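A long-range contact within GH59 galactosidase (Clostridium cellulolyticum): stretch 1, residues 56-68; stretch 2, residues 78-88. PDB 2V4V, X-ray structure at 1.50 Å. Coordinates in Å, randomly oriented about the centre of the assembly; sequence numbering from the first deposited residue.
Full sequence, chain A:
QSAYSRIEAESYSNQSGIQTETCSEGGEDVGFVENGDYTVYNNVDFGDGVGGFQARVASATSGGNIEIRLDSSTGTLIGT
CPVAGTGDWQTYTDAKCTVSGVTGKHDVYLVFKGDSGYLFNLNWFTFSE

Stretch 1, residues 56-68: RVASATSGGNIEI
Stretch 2 78-88: IGTCPVAGTGD

Backbone hydrogen bonds set the register of the contact. Strand 64-68 and strand 78-83 run antiparallel, their directions 159° apart and their axes approaching to 4.5 Å. Register follows from the CA pairs: Gly-64 faces Val-83 (5.2 Å between CA atoms), Asn-65 Pro-82 (4.6 Å), Ile-66 Cys-81 (4.9 Å) and Glu-67 Thr-80 (4.5 Å). Gly-64 N donates to Val-83 O (3.0 Å) and Val-83 N to Gly-64 O (2.8 Å); Ile-66 N donates to Cys-81 O (2.9 Å) and Cys-81 N to Ile-66 O (2.8 Å). Asn-65 and Pro-82 form a non-hydrogen-bonded pair, so the ring nitrogen of Pro-82 costs the ladder no donor. Beyond them, Ile-68 N donates to Gly-79 O and Ile-78 N to Ile-68 O, both at 2.8 Å. Asn-65 CA lies 3.4 Å from Cys-81 O, and Thr-80 CA 3.4 Å from Ile-66 O, both as CA-H...O contacts.

A second polar cluster joins the loop of stretch 2 to Ser-59. Thr-86 (chi1 60°, p) brings OG1 within 2.9 Å of Ser-59 N, which donates to it almost linearly (174°), while Thr-86 N donates to Ser-59 O at 2.7 Å. Gly-87 N adds a weak bond to Ser-59 O (3.1 Å, 124°). Ser-59, chi1 t, uses OG to accept from Thr-61 N at 3.0 Å, bracing its own turn.

Apolar packing lies on the face carrying Ile-66, Cys-81 and Val-83. Ile-66 (m, t) places CB 4.0 Å from Cys-81 CB and CG1 4.0 Å from Val-83 CG2. Val-83 (t) also sets CG1 4.0 Å from Val-57 CG2 (Val-57 is m), linking both strands of stretch 1. Ile-68 (m, t) packs CG2 3.6 Å from Ile-78 CG1 (Ile-78 is p, t). These aliphatic residues are buried; the two stretches together cover 912 Å². The other face carries Asn-65, Glu-67, Thr-80 and Pro-82, where Asn-65 CB meets Thr-80 CG2 at 3.7 Å.

Glycines allow the close approach of the chains at Gly-63 and Gly-85, and the backbone angles at Gly-87. Gly-63 (phi/psi 67/-142) has its CA 3.3 Å from Val-83 O; an ideal CB would fall 1.9 Å from that oxygen. At Gly-85 (-50/151), one would lie 2.3 Å from Thr-61 O. Gly-87 (86/-8) would jam a CB against the preceding carbonyl.

Waters complete the contact. Water 1 donates to Thr-61 O (2.8 Å) and accepts from Gly-87 N (3.0 Å); water 2 donates to Ser-62 O and Val-83 O, each 2.8 Å away. Water 3 donates to Glu-67 OE2 (3.0 Å) and lies 2.8 Å from Thr-80 OG1.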

ATOM      1  N   ARG A  56       7.084  -1.102  -0.555  1.00  8.44           N
ATOM      2  CA  ARG A  56       8.295  -0.352  -0.932  1.00  7.63           C
ATOM      3  C   ARG A  56       7.932   1.137  -1.009  1.00  8.01           C
ATOM      4  O   ARG A  56       7.169   1.520  -1.879  1.00  8.54           O
ATOM      5  CB  ARG A  56       8.800  -0.871  -2.288  1.00  7.52           C
ATOM      6  CG  ARG A  56      10.125  -0.319  -2.719  1.00  9.97           C
ATOM      7  CD  ARG A  56      11.241  -0.884  -1.820  1.00  9.05           C
ATOM      8  NE  ARG A  56      12.516  -0.303  -2.233  1.00 10.11           N
ATOM      9  CZ  ARG A  56      13.666  -0.460  -1.574  1.00 11.71           C
ATOM     10  NH1 ARG A  56      13.709  -1.217  -0.464  1.00 13.13           N
ATOM     11  NH2 ARG A  56      14.763   0.152  -2.026  1.00 14.39           N
ATOM     12  N   VAL A  57       8.411   1.913  -0.043  1.00  7.90           N
ATOM     13  CA  VAL A  57       7.891   3.265   0.191  1.00  8.33           C
ATOM     14  C   VAL A  57       8.985   4.307   0.380  1.00  7.83           C
ATOM     15  O   VAL A  57      10.105   3.979   0.809  1.00  7.95           O
ATOM     16  CB  VAL A  57       7.033   3.315   1.461  1.00  8.52           C
ATOM     17  CG1 VAL A  57       5.642   2.673   1.211  1.00  9.08           C
ATOM     18  CG2 VAL A  57       7.773   2.625   2.614  1.00  9.49           C
ATOM     19  N   ALA A  58       8.664   5.553   0.039  1.00  7.46           N
ATOM     20  CA  ALA A  58       9.592   6.679   0.225  1.00  7.80           C
ATOM     21  C   ALA A  58       8.810   7.830   0.878  1.00  7.60           C
ATOM     22  O   ALA A  58       7.583   7.945   0.678  1.00  8.25           O
ATOM     23  CB  ALA A  58      10.133   7.170  -1.116  1.00  8.29           C
ATOM     24  N   SER A  59       9.495   8.678   1.659  1.00  8.31           N
ATOM     25  CA  SER A  59       8.778   9.847   2.156  1.00  7.77           C
ATOM     26  C   SER A  59       9.735  10.938   2.582  1.00  8.42           C
ATOM     27  O   SER A  59      10.687  10.653   3.369  1.00  8.94           O
ATOM     28  CB  SER A  59       7.944   9.487   3.406  1.00  7.75           C
ATOM     29  OG  SER A  59       7.421  10.661   3.999  1.00  7.60           O
ATOM     30  N   ALA A  60       9.475  12.174   2.147  1.00  8.14           N
ATOM     31  CA  ALA A  60      10.257  13.314   2.622  1.00  8.89           C
ATOM     32  C   ALA A  60       9.673  13.943   3.871  1.00 10.33           C
ATOM     33  O   ALA A  60      10.158  14.989   4.359  1.00 10.89           O
ATOM     34  CB  ALA A  60      10.389  14.382   1.550  1.00  9.06           C
ATOM     35  N   THR A  61       8.627  13.327   4.397  1.00  9.19           N
ATOM     36  CA  THR A  61       7.966  13.866   5.569  1.00  9.71           C
ATOM     37  C   THR A  61       8.116  12.834   6.691  1.00  9.48           C
ATOM     38  O   THR A  61       9.215  12.304   6.899  1.00 10.14           O
ATOM     39  CB  THR A  61       6.479  14.185   5.253  1.00  9.14           C
ATOM     40  OG1 THR A  61       5.857  12.983   4.777  1.00  8.19           O
ATOM     41  CG2 THR A  61       6.373  15.338   4.167  1.00 10.63           C
ATOM     42  N   SER A  62       7.039  12.597   7.443  1.00  9.09           N
ATOM     43  CA  SER A  62       7.104  11.644   8.562  1.00  9.71           C
ATOM     44  C   SER A  62       6.224  10.410   8.298  1.00  9.63           C
ATOM     45  O   SER A  62       5.810   9.711   9.248  1.00  9.16           O
ATOM     46  CB  SER A  62       6.717  12.323   9.875  1.00 10.77           C
ATOM     47  OG  SER A  62       7.739  13.274  10.204  1.00 13.96           O
ATOM     48  N   GLY A  63       5.941  10.159   7.028  1.00 10.05           N
ATOM     49  CA  GLY A  63       5.203   8.949   6.638  1.00  9.12           C
ATOM     50  C   GLY A  63       3.782   9.010   7.157  1.00  9.38           C
ATOM     51  O   GLY A  63       3.138  10.069   7.152  1.00  8.87           O
ATOM     52  N   GLY A  64       3.287   7.841   7.590  1.00  8.40           N
ATOM     53  CA  GLY A  64       1.879   7.685   7.938  1.00  8.63           C
ATOM     54  C   GLY A  64       1.619   6.195   8.026  1.00  8.98           C
ATOM     55  O   GLY A  64       2.551   5.434   8.299  1.00  9.25           O
ATOM     56  N   ASN A  65       0.373   5.784   7.801  1.00  7.81           N
ATOM     57  CA  ASN A  65       0.006   4.355   7.873  1.00  8.18           C
ATOM     58  C   ASN A  65      -0.708   3.947   6.583  1.00  7.99           C
ATOM     59  O   ASN A  65      -1.412   4.753   5.982  1.00  8.61           O
ATOM     60  CB  ASN A  65      -1.005   4.073   9.005  1.00  8.35           C
ATOM     61  CG  ASN A  65      -0.361   4.100  10.400  1.00  9.65           C
ATOM     62  OD1 ASN A  65       0.858   3.890  10.558  1.00 10.78           O
ATOM     63  ND2 ASN A  65      -1.209   4.329  11.426  1.00 13.33           N
ATOM     64  N   ILE A  66      -0.491   2.682   6.185  1.00  7.01           N
ATOM     65  CA  ILE A  66      -1.264   2.069   5.096  1.00  7.03           C
ATOM     66  C   ILE A  66      -2.222   1.108   5.760  1.00  7.53           C
ATOM     67  O   ILE A  66      -1.806   0.099   6.302  1.00  7.51           O
ATOM     68  CB  ILE A  66      -0.380   1.273   4.106  1.00  7.06           C
ATOM     69  CG1 ILE A  66       0.748   2.154   3.531  1.00  8.18           C
ATOM     70  CG2 ILE A  66      -1.259   0.638   3.012  1.00  7.69           C
ATOM     71  CD1 ILE A  66       1.744   1.401   2.662  1.00 10.52           C
ATOM     72  N   GLU A  67      -3.493   1.468   5.789  1.00  7.65           N
ATOM     73  CA  GLU A  67      -4.507   0.566   6.307  1.00  8.26           C
ATOM     74  C   GLU A  67      -4.877  -0.400   5.209  1.00  9.22           C
ATOM     75  O   GLU A  67      -5.194   0.017   4.080  1.00 10.14           O
ATOM     76  CB  GLU A  67      -5.741   1.342   6.773  1.00  8.84           C
ATOM     77  CG  GLU A  67      -5.480   2.074   8.099  1.00  9.11           C
ATOM     78  CD  GLU A  67      -6.712   2.810   8.655  1.00 13.28           C
ATOM     79  OE1 GLU A  67      -7.705   2.929   7.940  1.00 12.02           O
ATOM     80  OE2 GLU A  67      -6.631   3.281   9.816  1.00 20.00           O
ATOM     81  N   ILE A  68      -4.848  -1.690   5.525  1.00  7.66           N
ATOM     82  CA  ILE A  68      -5.132  -2.682   4.502  1.00  7.48           C
ATOM     83  C   ILE A  68      -6.552  -3.194   4.778  1.00  8.04           C
ATOM     84  O   ILE A  68      -6.753  -3.908   5.767  1.00  8.56           O
ATOM     85  CB  ILE A  68      -4.176  -3.884   4.601  1.00  8.59           C
ATOM     86  CG1 ILE A  68      -2.718  -3.428   4.475  1.00  9.09           C
ATOM     87  CG2 ILE A  68      -4.456  -4.909   3.504  1.00  9.38           C
ATOM     88  CD1 ILE A  68      -1.732  -4.373   5.158  1.00 10.21           C
ATOM     89  N   ILE A  78      -7.359  -5.640   7.921  1.00  8.39           N
ATOM     90  CA  ILE A  78      -6.557  -6.837   8.166  1.00  9.00           C
ATOM     91  C   ILE A  78      -5.105  -6.521   8.546  1.00  8.94           C
ATOM     92  O   ILE A  78      -4.367  -7.419   8.944  1.00  9.52           O
ATOM     93  CB  ILE A  78      -6.614  -7.848   7.004  1.00  8.53           C
ATOM     94  CG1 ILE A  78      -5.958  -7.239   5.752  1.00  9.12           C
ATOM     95  CG2 ILE A  78      -8.039  -8.242   6.773  1.00 10.57           C
ATOM     96  CD1 ILE A  78      -5.766  -8.207   4.584  1.00  8.57           C
ATOM     97  N   GLY A  79      -4.722  -5.236   8.479  1.00  7.95           N
ATOM     98  CA  GLY A  79      -3.423  -4.838   8.982  1.00  8.52           C
ATOM     99  C   GLY A  79      -3.223  -3.361   8.808  1.00  7.71           C
ATOM    100  O   GLY A  79      -3.937  -2.748   8.009  1.00  9.86           O
ATOM    101  N   THR A  80      -2.247  -2.791   9.525  1.00  7.85           N
ATOM    102  CA  THR A  80      -1.943  -1.367   9.398  1.00  8.04           C
ATOM    103  C   THR A  80      -0.434  -1.287   9.325  1.00  7.75           C
ATOM    104  O   THR A  80       0.265  -1.652  10.294  1.00  9.54           O
ATOM    105  CB  THR A  80      -2.463  -0.575  10.640  1.00  8.83           C
ATOM    106  OG1 THR A  80      -3.885  -0.761  10.742  1.00 11.26           O
ATOM    107  CG2 THR A  80      -2.196   0.921  10.458  1.00 10.46           C
ATOM    108  N   CYS A  81       0.065  -0.831   8.171  1.00  8.36           N
ATOM    109  CA  CYS A  81       1.518  -0.863   7.927  1.00  9.35           C
ATOM    110  C   CYS A  81       2.081   0.519   8.255  1.00  8.84           C
ATOM    111  O   CYS A  81       1.740   1.504   7.575  1.00  8.98           O
ATOM    112  CB  CYS A  81       1.766  -1.111   6.457  1.00  9.21           C
ATOM    113  SG  CYS A  81       3.530  -1.487   6.162  1.00 10.52           S
ATOM    114  N   PRO A  82       2.947   0.608   9.279  1.00  7.83           N
ATOM    115  CA  PRO A  82       3.487   1.927   9.583  1.00  7.58           C
ATOM    116  C   PRO A  82       4.557   2.278   8.581  1.00  7.23           C
ATOM    117  O   PRO A  82       5.405   1.452   8.217  1.00  7.89           O
ATOM    118  CB  PRO A  82       4.119   1.757  10.982  1.00  6.93           C
ATOM    119  CG  PRO A  82       4.558   0.314  11.013  1.00  9.03           C
ATOM    120  CD  PRO A  82       3.497  -0.447  10.161  1.00  8.36           C
ATOM    121  N   VAL A  83       4.547   3.548   8.147  1.00  7.40           N
ATOM    122  CA  VAL A  83       5.561   4.052   7.204  1.00  7.57           C
ATOM    123  C   VAL A  83       6.290   5.257   7.805  1.00  7.91           C
ATOM    124  O   VAL A  83       5.626   6.150   8.318  1.00  7.30           O
ATOM    125  CB  VAL A  83       4.893   4.537   5.880  1.00  7.13           C
ATOM    126  CG1 VAL A  83       5.921   5.218   5.001  1.00  8.87           C
ATOM    127  CG2 VAL A  83       4.173   3.357   5.151  1.00 10.18           C
ATOM    128  N   ALA A  84       7.617   5.259   7.732  1.00  8.38           N
ATOM    129  CA  ALA A  84       8.422   6.312   8.332  1.00  8.77           C
ATOM    130  C   ALA A  84       9.216   7.066   7.273  1.00  9.32           C
ATOM    131  O   ALA A  84       9.549   6.520   6.221  1.00  9.55           O
ATOM    132  CB  ALA A  84       9.353   5.731   9.385  1.00 10.18           C
ATOM    133  N   GLY A  85       9.514   8.326   7.564  1.00  7.41           N
ATOM    134  CA  GLY A  85      10.243   9.199   6.637  1.00  8.16           C
ATOM    135  C   GLY A  85      11.503   8.490   6.143  1.00  9.17           C
ATOM    136  O   GLY A  85      12.113   7.655   6.850  1.00  8.98           O
ATOM    137  N   THR A  86      11.933   8.820   4.924  1.00  7.46           N
ATOM    138  CA  THR A  86      13.199   8.287   4.390  1.00  7.61           C
ATOM    139  C   THR A  86      14.141   9.425   3.968  1.00  8.97           C
ATOM    140  O   THR A  86      15.243   9.182   3.424  1.00 10.02           O
ATOM    141  CB  THR A  86      12.970   7.417   3.144  1.00  7.79           C
ATOM    142  OG1 THR A  86      12.332   8.220   2.129  1.00  8.58           O
ATOM    143  CG2 THR A  86      12.111   6.218   3.487  1.00 10.10           C
ATOM    144  N   GLY A  87      13.679  10.638   4.215  1.00  9.24           N
ATOM    145  CA  GLY A  87      14.468  11.832   3.900  1.00  9.87           C
ATOM    146  C   GLY A  87      14.315  12.357   2.463  1.00 10.88           C
ATOM    147  O   GLY A  87      14.888  13.423   2.123  1.00 11.44           O
ATOM    148  N   ASP A  88      13.636  11.605   1.603  1.00 10.50           N
ATOM    149  CA  ASP A  88      13.513  12.048   0.222  1.00 10.55           C
ATOM    150  C   ASP A  88      12.340  11.340  -0.423  1.00 10.00           C
ATOM    151  O   ASP A  88      12.122  10.172  -0.141  1.00 10.01           O
ATOM    152  CB  ASP A  88      14.793  11.711  -0.536  1.00 10.08           C
ATOM    153  CG  ASP A  88      14.856  12.394  -1.896  1.00 13.50           C
ATOM    154  OD1 ASP A  88      15.331  13.553  -1.927  1.00 17.14           O
ATOM    155  OD2 ASP A  88      14.437  11.789  -2.900  1.00 14.67           O
TER
HETATM  156  O   HOH W   1      11.861  12.154   6.021  1.00  9.81           O
HETATM  157  O   HOH W   2       4.721   7.531  10.556  1.00 13.57           O
HETATM  158  O   HOH W   3      -5.411   1.360  11.701  1.00 18.29           O